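Local coordinates for protein dTDP-4-dehydrorhamnose reductase (Bacillus anthracis, PDB 3SC6) that catalyses the NADPH-dependent reduction of dTDP-4-dehydrorhamnose to dTDP-L-rhamnose in the rhamnose biosynthetic pathway, at residues A[166-171]-A[176-181]; A[222-227]-A[235-240]; A[18-23]-A[193-198]; A[71-76]-A[247-252]. All coordinates share one frame; numbering follows the deposited sequence.

Contact 1: A[166-171]-A[176-181]; sequences KTMIRL and EEISVV
Leu-171 and Ile-178 mark where helix 166-171 and strand 177-181 come closest, their CA atoms 8.2 Å apart. The two axes approach to 10.5 Å and run at 155°, nearly antiparallel, as expected of a chain that leaves the helix, turns within four residues and comes back as a strand. Ile-178 reaches across this gap. Its CG1 branch stands trans to the backbone N (chi1 -174°) and the chain continues straight, which carries CD1 out toward the helix. There CD1 meets CB of Leu-171 at 4.1 Å and CE of Met-168 at the same distance. Met-168 is folded at chi2 and chi3 rather than extended, and its thioether lies obliquely across the strand side chains. Its SD rests 4.0 Å from CG2 of Val-180, two residues along the strand. Beyond the pair, Met-168 also packs on Phe-228 and Val-180 on Trp-220 and Ala-224, all on helix 220-231, while the strand's backbone bonds to strand 236-240. Between the two segments the grip is wholly apolar, an interface of aliphatic carbons and one thioether sulfur, so the contact depends on the fit of side chains rather than on polar pairing, and helix 220-231 probably helps hold the spacing.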
loop_
_atom_site.group_PDB
_atom_site.type_symbol
_atom_site.label_atom_id
_atom_site.label_comp_id
_atom_site.label_asym_id
_atom_site.label_seq_id
_atom_site.Cartn_x
_atom_site.Cartn_y
_atom_site.Cartn_z
ATOM N N LYS A 166 16.188 2.091 -0.587
ATOM C CA LYS A 166 17.148 2.954 0.113
ATOM C C LYS A 166 18.148 2.126 0.923
ATOM O O LYS A 166 19.305 2.509 1.055
ATOM C CB LYS A 166 16.446 3.939 1.054
ATOM C CG LYS A 166 15.524 4.965 0.402
ATOM C CD LYS A 166 14.891 5.848 1.487
ATOM C CE LYS A 166 13.950 6.897 0.926
ATOM N NZ LYS A 166 14.640 7.831 0.011
ATOM N N THR A 167 17.692 1.003 1.475
ATOM C CA THR A 167 18.557 0.132 2.272
ATOM C C THR A 167 19.688 -0.473 1.435
ATOM O O THR A 167 20.837 -0.494 1.875
ATOM C CB THR A 167 17.755 -0.992 2.973
ATOM O OG1 THR A 167 16.805 -0.412 3.876
ATOM C CG2 THR A 167 18.677 -1.903 3.761
ATOM N N MET A 168 19.371 -0.957 0.235
ATOM C CA MET A 168 20.393 -1.548 -0.633
ATOM C C MET A 168 21.469 -0.530 -1.015
ATOM O O MET A 168 22.656 -0.843 -0.991
ATOM C CB MET A 168 19.776 -2.137 -1.906
ATOM C CG MET A 168 18.783 -3.288 -1.714
ATOM S SD MET A 168 19.423 -4.792 -0.927
ATOM C CE MET A 168 19.024 -4.532 0.798
ATOM N N ILE A 169 21.055 0.683 -1.365
ATOM C CA ILE A 169 22.002 1.735 -1.750
ATOM C C ILE A 169 22.853 2.179 -0.563
ATOM O O ILE A 169 24.003 2.584 -0.726
ATOM C CB ILE A 169 21.278 2.966 -2.333
ATOM C CG1 ILE A 169 20.478 2.575 -3.577
ATOM C CG2 ILE A 169 22.281 4.056 -2.691
ATOM C CD1 ILE A 169 19.740 3.730 -4.204
ATOM N N ARG A 170 22.278 2.093 0.629
ATOM C CA ARG A 170 22.960 2.481 1.856
ATOM C C ARG A 170 23.999 1.430 2.222
ATOM O O ARG A 170 25.156 1.754 2.496
ATOM C CB ARG A 170 21.931 2.606 2.975
ATOM C CG ARG A 170 22.457 3.070 4.330
ATOM C CD ARG A 170 21.300 3.119 5.316
ATOM N NE ARG A 170 20.237 4.001 4.828
ATOM C CZ ARG A 170 19.073 4.202 5.444
ATOM N NH1 ARG A 170 18.796 3.584 6.588
ATOM N NH2 ARG A 170 18.178 5.023 4.907
ATOM N N LEU A 171 23.576 0.169 2.219
ATOM C CA LEU A 171 24.455 -0.943 2.555
ATOM C C LEU A 171 25.384 -1.297 1.395
ATOM O O LEU A 171 26.548 -1.634 1.605
ATOM C CB LEU A 171 23.624 -2.168 2.948
ATOM C CG LEU A 171 22.687 -1.980 4.148
ATOM C CD1 LEU A 171 21.866 -3.238 4.395
ATOM C CD2 LEU A 171 23.463 -1.595 5.402
ATOM N N GLU A 176 30.851 -5.668 -0.194
ATOM C CA GLU A 176 31.503 -6.226 -1.354
ATOM C C GLU A 176 30.520 -7.283 -1.871
ATOM O O GLU A 176 30.485 -7.594 -3.061
ATOM C CB GLU A 176 32.856 -6.823 -0.948
ATOM C CG GLU A 176 33.683 -7.397 -2.087
ATOM C CD GLU A 176 35.041 -7.910 -1.625
ATOM O OE1 GLU A 176 35.824 -8.368 -2.478
ATOM O OE2 GLU A 176 35.336 -7.843 -0.417
ATOM N N GLU A 177 29.720 -7.822 -0.946
ATOM C CA GLU A 177 28.696 -8.832 -1.227
ATOM C C GLU A 177 27.566 -8.635 -0.228
ATOM O O GLU A 177 27.804 -8.205 0.900
ATOM C CB GLU A 177 29.224 -10.263 -1.095
ATOM C CG GLU A 177 30.336 -10.644 -2.052
ATOM C CD GLU A 177 30.761 -12.096 -1.895
ATOM O OE1 GLU A 177 30.219 -12.793 -1.008
ATOM O OE2 GLU A 177 31.640 -12.541 -2.664
ATOM N N ILE A 178 26.341 -8.956 -0.634
ATOM C CA ILE A 178 25.183 -8.806 0.249
ATOM C C ILE A 178 24.125 -9.863 -0.078
ATOM O O ILE A 178 23.722 -10.019 -1.227
ATOM C CB ILE A 178 24.599 -7.379 0.162
ATOM C CG1 ILE A 178 23.481 -7.186 1.189
ATOM C CG2 ILE A 178 24.122 -7.079 -1.256
ATOM C CD1 ILE A 178 22.892 -5.790 1.187
ATOM N N SER A 179 23.682 -10.588 0.944
ATOM C CA SER A 179 22.682 -11.637 0.764
ATOM C C SER A 179 21.242 -11.145 0.921
ATOM O O SER A 179 20.898 -10.477 1.899
ATOM C CB SER A 179 22.964 -12.798 1.722
ATOM O OG SER A 179 22.948 -12.366 3.068
ATOM N N VAL A 180 20.408 -11.500 -0.056
ATOM C CA VAL A 180 18.996 -11.123 -0.088
ATOM C C VAL A 180 18.109 -12.332 -0.387
ATOM O O VAL A 180 18.463 -13.180 -1.205
ATOM C CB VAL A 180 18.742 -10.080 -1.189
ATOM C CG1 VAL A 180 17.258 -9.764 -1.294
ATOM C CG2 VAL A 180 19.561 -8.822 -0.932
ATOM N N VAL A 181 16.953 -12.402 0.264
ATOM C CA VAL A 181 16.023 -13.511 0.055
ATOM C C VAL A 181 15.704 -13.663 -1.440
ATOM O O VAL A 181 15.536 -12.666 -2.146
ATOM C CB VAL A 181 14.715 -13.302 0.851
ATOM C CG1 VAL A 181 13.727 -14.415 0.560
ATOM C CG2 VAL A 181 15.008 -13.226 2.343
#

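Contact 2: A[222-227]-A[235-240]; sequences EFAKKI and VNVLPV
Val-237 packs on Ala-224 and Lys-225 in a small apolar helix-on-strand contact, part of the smaller lobe that lies far from the chain's centre. Helix 220-231 lies against strand 236-240, which follows it after a short loop, and the nearest CA atoms, those of Lys-225 and Val-237, are 6.7 Å apart. Val-237 points at the helix and spreads its two methyls over neighbouring residues. CG1 lies 4.3 Å from CB of Ala-224, the only side-chain atom of that residue. CG2 lies 4.3 Å from CG of Lys-225, so the aliphatic part of the lysine covers the outer margin of the valine. The lysine chain runs extended as far as CE and then bends at chi4 (-62°), which brings NZ to 4.2 Å from the carbonyl O of Val-237, too far for a hydrogen bond. Strand 236-240 is one of a parallel pair with strand 177-181, and its backbone bonds to that neighbour through Asn-236 and Leu-238. This two-stranded sheet stands apart from the main Rossmann sheet, consistent with the C-terminal lobe that binds the nucleotide sugar in relatives of this reductase. Phe-221 and Phe-228 of the same helix also pack on Val-237, and Ala-224 touches Val-180 on the partner strand. On another side of the helix, Ile-227 lays CG1 over the centre of the Phe-223 ring, 4.1 Å above its plane, and both side chains pack on Leu-277 of helix 273-283 and Val-165 of helix 164-172.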
loop_
_atom_site.group_PDB
_atom_site.type_symbol
_atom_site.label_atom_id
_atom_site.label_comp_id
_atom_site.label_asym_id
_atom_site.label_seq_id
_atom_site.Cartn_x
_atom_site.Cartn_y
_atom_site.Cartn_z
ATOM N N GLU A 222 16.310 -10.660 -7.370
ATOM C CA GLU A 222 16.379 -10.076 -8.719
ATOM C C GLU A 222 16.175 -8.571 -8.650
ATOM O O GLU A 222 16.760 -7.809 -9.424
ATOM C CB GLU A 222 15.317 -10.678 -9.636
ATOM C CG GLU A 222 15.462 -12.162 -9.886
ATOM C CD GLU A 222 14.355 -12.715 -10.767
ATOM O OE1 GLU A 222 13.417 -11.957 -11.111
ATOM O OE2 GLU A 222 14.416 -13.919 -11.105
ATOM N N PHE A 223 15.321 -8.155 -7.723
ATOM C CA PHE A 223 15.022 -6.750 -7.523
ATOM C C PHE A 223 16.287 -6.078 -7.012
ATOM O O PHE A 223 16.676 -5.020 -7.501
ATOM C CB PHE A 223 13.831 -6.610 -6.561
ATOM C CG PHE A 223 13.418 -5.194 -6.282
ATOM C CD1 PHE A 223 12.777 -4.449 -7.250
ATOM C CD2 PHE A 223 13.542 -4.659 -5.017
ATOM C CE1 PHE A 223 12.365 -3.163 -6.996
ATOM C CE2 PHE A 223 13.115 -3.376 -4.754
ATOM C CZ PHE A 223 12.527 -2.629 -5.744
ATOM N N ALA A 224 16.951 -6.725 -6.057
ATOM C CA ALA A 224 18.181 -6.196 -5.491
ATOM C C ALA A 224 19.203 -5.966 -6.602
ATOM O O ALA A 224 19.753 -4.873 -6.719
ATOM C CB ALA A 224 18.736 -7.143 -4.441
ATOM N N LYS A 225 19.448 -6.991 -7.424
ATOM C CA LYS A 225 20.410 -6.865 -8.525
ATOM C C LYS A 225 20.118 -5.677 -9.413
ATOM O O LYS A 225 21.000 -4.862 -9.685
ATOM C CB LYS A 225 20.428 -8.100 -9.435
ATOM C CG LYS A 225 20.918 -9.399 -8.840
ATOM C CD LYS A 225 20.883 -10.481 -9.928
ATOM C CE LYS A 225 21.411 -11.816 -9.450
ATOM N NZ LYS A 225 22.836 -11.755 -9.032
ATOM N N LYS A 226 18.877 -5.583 -9.870
ATOM C CA LYS A 226 18.492 -4.493 -10.746
ATOM C C LYS A 226 18.551 -3.108 -10.078
ATOM O O LYS A 226 18.640 -2.095 -10.771
ATOM C CB LYS A 226 17.166 -4.800 -11.448
ATOM C CG LYS A 226 16.734 -3.733 -12.438
ATOM C CD LYS A 226 15.574 -4.190 -13.309
ATOM C CE LYS A 226 15.983 -5.384 -14.192
ATOM N NZ LYS A 226 14.879 -5.851 -15.077
ATOM N N ILE A 227 18.512 -3.058 -8.748
ATOM C CA ILE A 227 18.601 -1.772 -8.063
ATOM C C ILE A 227 20.034 -1.283 -8.248
ATOM O O ILE A 227 20.269 -0.102 -8.508
ATOM C CB ILE A 227 18.257 -1.852 -6.562
ATOM C CG1 ILE A 227 16.780 -2.203 -6.377
ATOM C CG2 ILE A 227 18.500 -0.511 -5.892
ATOM C CD1 ILE A 227 16.345 -2.293 -4.930
ATOM N N VAL A 235 28.382 -4.628 -6.927
ATOM C CA VAL A 235 28.232 -5.403 -5.701
ATOM C C VAL A 235 27.542 -6.726 -6.015
ATOM O O VAL A 235 26.664 -6.785 -6.872
ATOM C CB VAL A 235 27.389 -4.641 -4.662
ATOM C CG1 VAL A 235 27.172 -5.494 -3.423
ATOM C CG2 VAL A 235 28.056 -3.316 -4.302
ATOM N N ASN A 236 27.942 -7.786 -5.321
ATOM C CA ASN A 236 27.357 -9.107 -5.534
ATOM C C ASN A 236 26.171 -9.347 -4.623
ATOM O O ASN A 236 26.090 -8.780 -3.535
ATOM C CB ASN A 236 28.397 -10.194 -5.280
ATOM C CG ASN A 236 29.598 -10.073 -6.184
ATOM O OD1 ASN A 236 29.641 -9.214 -7.066
ATOM N ND2 ASN A 236 30.584 -10.938 -5.975
ATOM N N VAL A 237 25.254 -10.198 -5.072
ATOM C CA VAL A 237 24.067 -10.527 -4.297
ATOM C C VAL A 237 23.974 -12.044 -4.158
ATOM O O VAL A 237 23.966 -12.765 -5.157
ATOM C CB VAL A 237 22.791 -9.980 -4.957
ATOM C CG1 VAL A 237 21.571 -10.371 -4.142
ATOM C CG2 VAL A 237 22.876 -8.468 -5.097
ATOM N N LEU A 238 23.910 -12.524 -2.918
ATOM C CA LEU A 238 23.826 -13.957 -2.647
ATOM C C LEU A 238 22.390 -14.373 -2.332
ATOM O O LEU A 238 21.782 -13.837 -1.413
ATOM C CB LEU A 238 24.741 -14.319 -1.473
ATOM C CG LEU A 238 26.230 -13.987 -1.651
ATOM C CD1 LEU A 238 27.011 -14.317 -0.388
ATOM C CD2 LEU A 238 26.819 -14.716 -2.851
ATOM N N PRO A 239 21.850 -15.345 -3.087
ATOM C CA PRO A 239 20.484 -15.806 -2.862
ATOM C C PRO A 239 20.352 -16.682 -1.622
ATOM O O PRO A 239 21.040 -17.694 -1.512
ATOM C CB PRO A 239 20.188 -16.628 -4.116
ATOM C CG PRO A 239 21.502 -17.150 -4.536
ATOM C CD PRO A 239 22.516 -16.110 -4.157
ATOM N N VAL A 240 19.467 -16.297 -0.705
ATOM C CA VAL A 240 19.249 -17.059 0.526
ATOM C C VAL A 240 17.775 -17.425 0.692
ATOM O O VAL A 240 16.897 -16.786 0.113
ATOM C CB VAL A 240 19.726 -16.284 1.773
ATOM C CG1 VAL A 240 21.224 -16.042 1.705
ATOM C CG2 VAL A 240 18.970 -14.972 1.913
#

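Contact 3: A[18-23]-A[193-198]; sequences GKQLQE and DLNVMI
The amide of Asn-195 presents one face to Leu-21, whose CD1 sits almost directly above the amide carbon, 3.4 Å from CG. CA of Leu-21 lies on the same side, 3.3 Å from ND2 of Asn-195, with CB set outward. CG of Gln-20 lies beside the nitrogen, slightly to the other side of the plane, 4.1 Å from ND2 of Asn-195. The two amide planes of Gln-20 and Asn-195 stand 86° apart, practically perpendicular, and they do not bond to each other. Instead both turn a nitrogen to Glu-24 at the end of helix 16-24: Asn-195 ND2 donates to OE1 and Gln-20 NE2 to OE2. One carboxylate thus fixes the rotation of two buried amides. The oxygen of Gln-20 is occupied as well, by the backbone N of Lys-159. CG of Leu-21 is trans to its backbone N (chi1 179°) and chi2 turns CD1 over the amide, while the first side-chain bond of Asn-195 points toward helix 16-24. The backbones come near here, with the CA atoms of Leu-21 and Asn-195 6.1 Å apart. Helix 16-24 follows the first strand, 6-11, in the manner of the first helix of a Rossmann fold, and the side chain of Gln-20 lies about 9 Å from the bound NADP. Helix 191-202 packs beside it, with Leu-17 touching both Leu-194 and Asn-195. Strand 59-62 of the main sheet contributes Ile-61, which touches both Leu-21 and Ile-198 and so joins the two helices to the sheet.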
loop_
_atom_site.group_PDB
_atom_site.type_symbol
_atom_site.label_atom_id
_atom_site.label_comp_id
_atom_site.label_asym_id
_atom_site.label_seq_id
_atom_site.Cartn_x
_atom_site.Cartn_y
_atom_site.Cartn_z
ATOM N N GLY A 18 0.972 8.812 2.347
ATOM C CA GLY A 18 0.491 10.118 2.774
ATOM C C GLY A 18 1.476 11.243 2.538
ATOM O O GLY A 18 1.104 12.315 2.065
ATOM N N LYS A 19 2.734 10.995 2.873
ATOM C CA LYS A 19 3.787 11.982 2.705
ATOM C C LYS A 19 3.990 12.349 1.232
ATOM O O LYS A 19 4.170 13.522 0.901
ATOM C CB LYS A 19 5.092 11.429 3.292
ATOM C CG LYS A 19 6.307 12.354 3.222
ATOM C CD LYS A 19 6.123 13.630 4.027
ATOM C CE LYS A 19 7.360 14.527 3.927
ATOM N NZ LYS A 19 8.595 13.857 4.425
ATOM N N GLN A 20 3.938 11.348 0.353
ATOM C CA GLN A 20 4.135 11.576 -1.083
ATOM C C GLN A 20 2.837 11.825 -1.864
ATOM O O GLN A 20 2.854 12.503 -2.888
ATOM C CB GLN A 20 4.939 10.417 -1.679
ATOM C CG GLN A 20 5.262 10.550 -3.159
ATOM C CD GLN A 20 6.155 9.428 -3.656
ATOM O OE1 GLN A 20 6.606 8.586 -2.878
ATOM N NE2 GLN A 20 6.438 9.424 -4.954
ATOM N N LEU A 21 1.724 11.278 -1.388
ATOM C CA LEU A 21 0.431 11.464 -2.047
ATOM C C LEU A 21 0.032 12.927 -1.902
ATOM O O LEU A 21 -0.468 13.551 -2.836
ATOM C CB LEU A 21 -0.629 10.565 -1.411
ATOM C CG LEU A 21 -2.046 10.665 -1.979
ATOM C CD1 LEU A 21 -2.065 10.370 -3.473
ATOM C CD2 LEU A 21 -2.974 9.720 -1.227
ATOM N N GLN A 22 0.264 13.455 -0.706
ATOM C CA GLN A 22 -0.031 14.838 -0.365
ATOM C C GLN A 22 0.612 15.828 -1.345
ATOM O O GLN A 22 0.074 16.905 -1.589
ATOM C CB GLN A 22 0.500 15.104 1.043
ATOM C CG GLN A 22 0.376 16.529 1.542
ATOM C CD GLN A 22 0.967 16.692 2.934
ATOM O OE1 GLN A 22 1.335 15.709 3.584
ATOM N NE2 GLN A 22 1.057 17.934 3.401
ATOM N N GLU A 23 1.763 15.457 -1.896
ATOM C CA GLU A 23 2.481 16.310 -2.839
ATOM C C GLU A 23 2.099 16.089 -4.294
ATOM O O GLU A 23 2.299 16.969 -5.124
ATOM C CB GLU A 23 3.985 16.049 -2.726
ATOM C CG GLU A 23 4.590 16.325 -1.363
ATOM C CD GLU A 23 6.075 16.009 -1.318
ATOM O OE1 GLU A 23 6.613 15.533 -2.342
ATOM O OE2 GLU A 23 6.703 16.225 -0.257
ATOM N N ASP A 193 3.497 5.715 -9.011
ATOM C CA ASP A 193 2.612 5.022 -9.960
ATOM C C ASP A 193 1.264 4.699 -9.306
ATOM O O ASP A 193 0.218 4.739 -9.963
ATOM C CB ASP A 193 3.252 3.739 -10.516
ATOM C CG ASP A 193 4.498 4.008 -11.356
ATOM O OD1 ASP A 193 4.826 5.187 -11.599
ATOM O OD2 ASP A 193 5.139 3.027 -11.798
ATOM N N LEU A 194 1.293 4.371 -8.017
ATOM C CA LEU A 194 0.075 4.056 -7.290
ATOM C C LEU A 194 -0.785 5.314 -7.183
ATOM O O LEU A 194 -1.983 5.289 -7.477
ATOM C CB LEU A 194 0.399 3.529 -5.888
ATOM C CG LEU A 194 -0.819 3.187 -5.025
ATOM C CD1 LEU A 194 -1.689 2.160 -5.731
ATOM C CD2 LEU A 194 -0.393 2.682 -3.656
ATOM N N ASN A 195 -0.166 6.414 -6.760
ATOM C CA ASN A 195 -0.881 7.682 -6.616
ATOM C C ASN A 195 -1.526 8.113 -7.919
ATOM O O ASN A 195 -2.616 8.681 -7.910
ATOM C CB ASN A 195 0.042 8.775 -6.072
ATOM C CG ASN A 195 0.532 8.479 -4.660
ATOM O OD1 ASN A 195 -0.017 7.616 -3.965
ATOM N ND2 ASN A 195 1.542 9.222 -4.213
ATOM N N VAL A 196 -0.860 7.842 -9.040
ATOM C CA VAL A 196 -1.407 8.210 -10.335
ATOM C C VAL A 196 -2.716 7.475 -10.545
ATOM O O VAL A 196 -3.680 8.047 -11.046
ATOM C CB VAL A 196 -0.447 7.878 -11.500
ATOM C CG1 VAL A 196 -1.122 8.124 -12.836
ATOM C CG2 VAL A 196 0.835 8.681 -11.387
ATOM N N MET A 197 -2.758 6.212 -10.128
ATOM C CA MET A 197 -3.963 5.404 -10.287
ATOM C C MET A 197 -5.039 5.829 -9.284
ATOM O O MET A 197 -6.214 5.903 -9.630
ATOM C CB MET A 197 -3.639 3.918 -10.135
ATOM C CG MET A 197 -4.799 3.003 -10.471
ATOM S SD MET A 197 -5.341 3.244 -12.188
ATOM C CE MET A 197 -3.836 2.855 -13.080
ATOM N N ILE A 198 -4.641 6.096 -8.045
ATOM C CA ILE A 198 -5.595 6.525 -7.017
ATOM C C ILE A 198 -6.289 7.785 -7.506
ATOM O O ILE A 198 -7.510 7.917 -7.437
ATOM C CB ILE A 198 -4.894 6.842 -5.673
ATOM C CG1 ILE A 198 -4.246 5.581 -5.096
ATOM C CG2 ILE A 198 -5.892 7.380 -4.670
ATOM C CD1 ILE A 198 -3.523 5.802 -3.788
#

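Contact 4: A[71-76]-A[247-252]; sequences QAEKER and AAAARP
Glu-73 meets the alanine-rich loop 247-252 with the aliphatic part of its side chain. Its CG lies 3.6 Å from the carbonyl O of Ala-248 and 4.1 Å from CB of Ala-249. OE2 of Glu-73 passes the same methyl, also at 4.1 Å from CB of Ala-249. All of this is van der Waals packing; the carboxylate itself is engaged outside the two segments, where OE2 accepts a weak hydrogen bond from the backbone N of Ile-129. The glutamate chain bends at chi2 (-66°), leaving OE2 beside the methyl of Ala-249. Since Ile-129 is the first residue of helix 129-144, the negative charge sits by a helix N-terminus, which would probably stabilise it. Asn-128, just before that helix, also touches Glu-73. The backbone under the glutamate is held by its own turn: the carbonyl O of Gln-71 accepts from N of Lys-74 and from N of Glu-75, at 3.0 Å each. Across the gap, Ala-249 packs on Val-69 and Asp-70 of helix 69-72, while Arg-251 also lies on Val-69. The side chain of Ala-249 is about 13 Å from the bound NADP. Segment 71-76 spans the turn between helix 69-72 and helix 76-97, and the irregular chain between helices 242-245 and 260-264 lies against it.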
loop_
_atom_site.group_PDB
_atom_site.type_symbol
_atom_site.label_atom_id
_atom_site.label_comp_id
_atom_site.label_asym_id
_atom_site.label_seq_id
_atom_site.Cartn_x
_atom_site.Cartn_y
_atom_site.Cartn_z
ATOM N N GLN A 71 5.851 -7.743 13.996
ATOM C CA GLN A 71 5.389 -7.467 15.351
ATOM C C GLN A 71 3.871 -7.646 15.480
ATOM O O GLN A 71 3.346 -7.780 16.587
ATOM C CB GLN A 71 5.841 -6.068 15.783
ATOM C CG GLN A 71 5.503 -5.705 17.223
ATOM C CD GLN A 71 6.020 -4.331 17.612
ATOM O OE1 GLN A 71 5.881 -3.909 18.761
ATOM N NE2 GLN A 71 6.632 -3.632 16.659
ATOM N N ALA A 72 3.176 -7.664 14.343
ATOM C CA ALA A 72 1.727 -7.837 14.323
ATOM C C ALA A 72 1.345 -9.165 14.972
ATOM O O ALA A 72 0.289 -9.279 15.590
ATOM C CB ALA A 72 1.212 -7.787 12.891
ATOM N N GLU A 73 2.211 -10.164 14.818
ATOM C CA GLU A 73 1.987 -11.496 15.385
ATOM C C GLU A 73 2.004 -11.471 16.914
ATOM O O GLU A 73 1.330 -12.268 17.564
ATOM C CB GLU A 73 3.071 -12.461 14.884
ATOM C CG GLU A 73 3.083 -12.697 13.374
ATOM C CD GLU A 73 1.840 -13.410 12.872
ATOM O OE1 GLU A 73 1.119 -14.010 13.698
ATOM O OE2 GLU A 73 1.612 -13.415 11.643
ATOM N N LYS A 74 2.775 -10.551 17.478
ATOM C CA LYS A 74 2.889 -10.426 18.923
ATOM C C LYS A 74 1.877 -9.447 19.524
ATOM O O LYS A 74 1.549 -9.538 20.705
ATOM C CB LYS A 74 4.323 -10.042 19.289
ATOM C CG LYS A 74 5.335 -11.089 18.829
ATOM C CD LYS A 74 6.760 -10.745 19.214
ATOM C CE LYS A 74 7.722 -11.841 18.758
ATOM N NZ LYS A 74 9.136 -11.558 19.136
ATOM N N GLU A 75 1.388 -8.519 18.710
ATOM C CA GLU A 75 0.408 -7.534 19.159
ATOM C C GLU A 75 -0.799 -7.592 18.234
ATOM O O GLU A 75 -0.966 -6.751 17.351
ATOM C CB GLU A 75 1.017 -6.133 19.197
ATOM C CG GLU A 75 2.160 -6.000 20.198
ATOM C CD GLU A 75 2.764 -4.607 20.231
ATOM O OE1 GLU A 75 3.589 -4.342 21.128
ATOM O OE2 GLU A 75 2.403 -3.770 19.376
ATOM N N ARG A 76 -1.646 -8.591 18.461
ATOM C CA ARG A 76 -2.843 -8.795 17.649
ATOM C C ARG A 76 -3.954 -7.770 17.884
ATOM O O ARG A 76 -4.499 -7.232 16.925
ATOM C CB ARG A 76 -3.358 -10.228 17.820
ATOM C CG ARG A 76 -2.329 -11.274 17.393
ATOM C CD ARG A 76 -2.848 -12.703 17.503
ATOM N NE ARG A 76 -1.838 -13.674 17.076
ATOM C CZ ARG A 76 -2.020 -14.994 17.027
ATOM N NH1 ARG A 76 -3.191 -15.528 17.363
ATOM N NH2 ARG A 76 -1.030 -15.785 16.624
ATOM N N ALA A 247 12.116 -15.500 9.927
ATOM C CA ALA A 247 10.989 -14.577 9.895
ATOM C C ALA A 247 9.967 -14.918 10.974
ATOM O O ALA A 247 9.652 -16.087 11.196
ATOM C CB ALA A 247 10.336 -14.582 8.521
ATOM N N ALA A 248 9.452 -13.890 11.642
ATOM C CA ALA A 248 8.467 -14.079 12.699
ATOM C C ALA A 248 7.050 -14.108 12.135
ATOM O O ALA A 248 6.104 -14.484 12.827
ATOM C CB ALA A 248 8.599 -12.987 13.749
ATOM N N ALA A 249 6.912 -13.711 10.874
ATOM C CA ALA A 249 5.616 -13.690 10.218
ATOM C C ALA A 249 5.793 -14.496 8.942
ATOM O O ALA A 249 6.872 -14.491 8.346
ATOM C CB ALA A 249 5.196 -12.272 9.905
ATOM N N ALA A 250 4.739 -15.177 8.514
ATOM C CA ALA A 250 4.809 -15.996 7.311
ATOM C C ALA A 250 4.422 -15.305 6.004
ATOM O O ALA A 250 3.240 -15.122 5.729
ATOM C CB ALA A 250 3.951 -17.244 7.498
ATOM N N ARG A 251 5.415 -14.905 5.209
ATOM C CA ARG A 251 5.138 -14.267 3.920
ATOM C C ARG A 251 4.779 -15.313 2.879
ATOM O O ARG A 251 5.090 -16.492 3.041
ATOM C CB ARG A 251 6.315 -13.440 3.374
ATOM C CG ARG A 251 6.583 -12.095 4.013
ATOM C CD ARG A 251 6.918 -12.107 5.458
ATOM N NE ARG A 251 7.144 -10.730 5.883
ATOM C CZ ARG A 251 7.485 -10.366 7.109
ATOM N NH1 ARG A 251 7.655 -11.283 8.056
ATOM N NH2 ARG A 251 7.664 -9.081 7.384
ATOM N N PRO A 252 4.109 -14.882 1.805
ATOM C CA PRO A 252 3.737 -15.805 0.755
ATOM C C PRO A 252 4.911 -16.011 -0.181
ATOM O O PRO A 252 5.803 -15.168 -0.238
ATOM C CB PRO A 252 2.621 -15.061 0.027
ATOM C CG PRO A 252 2.940 -13.639 0.214
ATOM C CD PRO A 252 3.543 -13.538 1.578
#

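How the contacts relate
Contacts 1 and 2 are both helix-strand packings in the outlying lobe, with centres 8 Å apart, and they share a sheet: Ile-178 N to Asn-236 O (2.9 Å) and Ile-178 O to Leu-238 N (3.0 Å) are probable hydrogen bonds between strands 177-181 and 236-240. Both rely on apolar side chains, and contact 2 has an exposed lysine at its margin. Contact 3 is the most central and entirely buried, and there buried polar groups join the apolar ones. Contact 4, partly exposed, is made by turn and loop rather than regular elements. Contacts 3 and 4 lie on opposite sides of the chain's centre, their segments alternating in sequence.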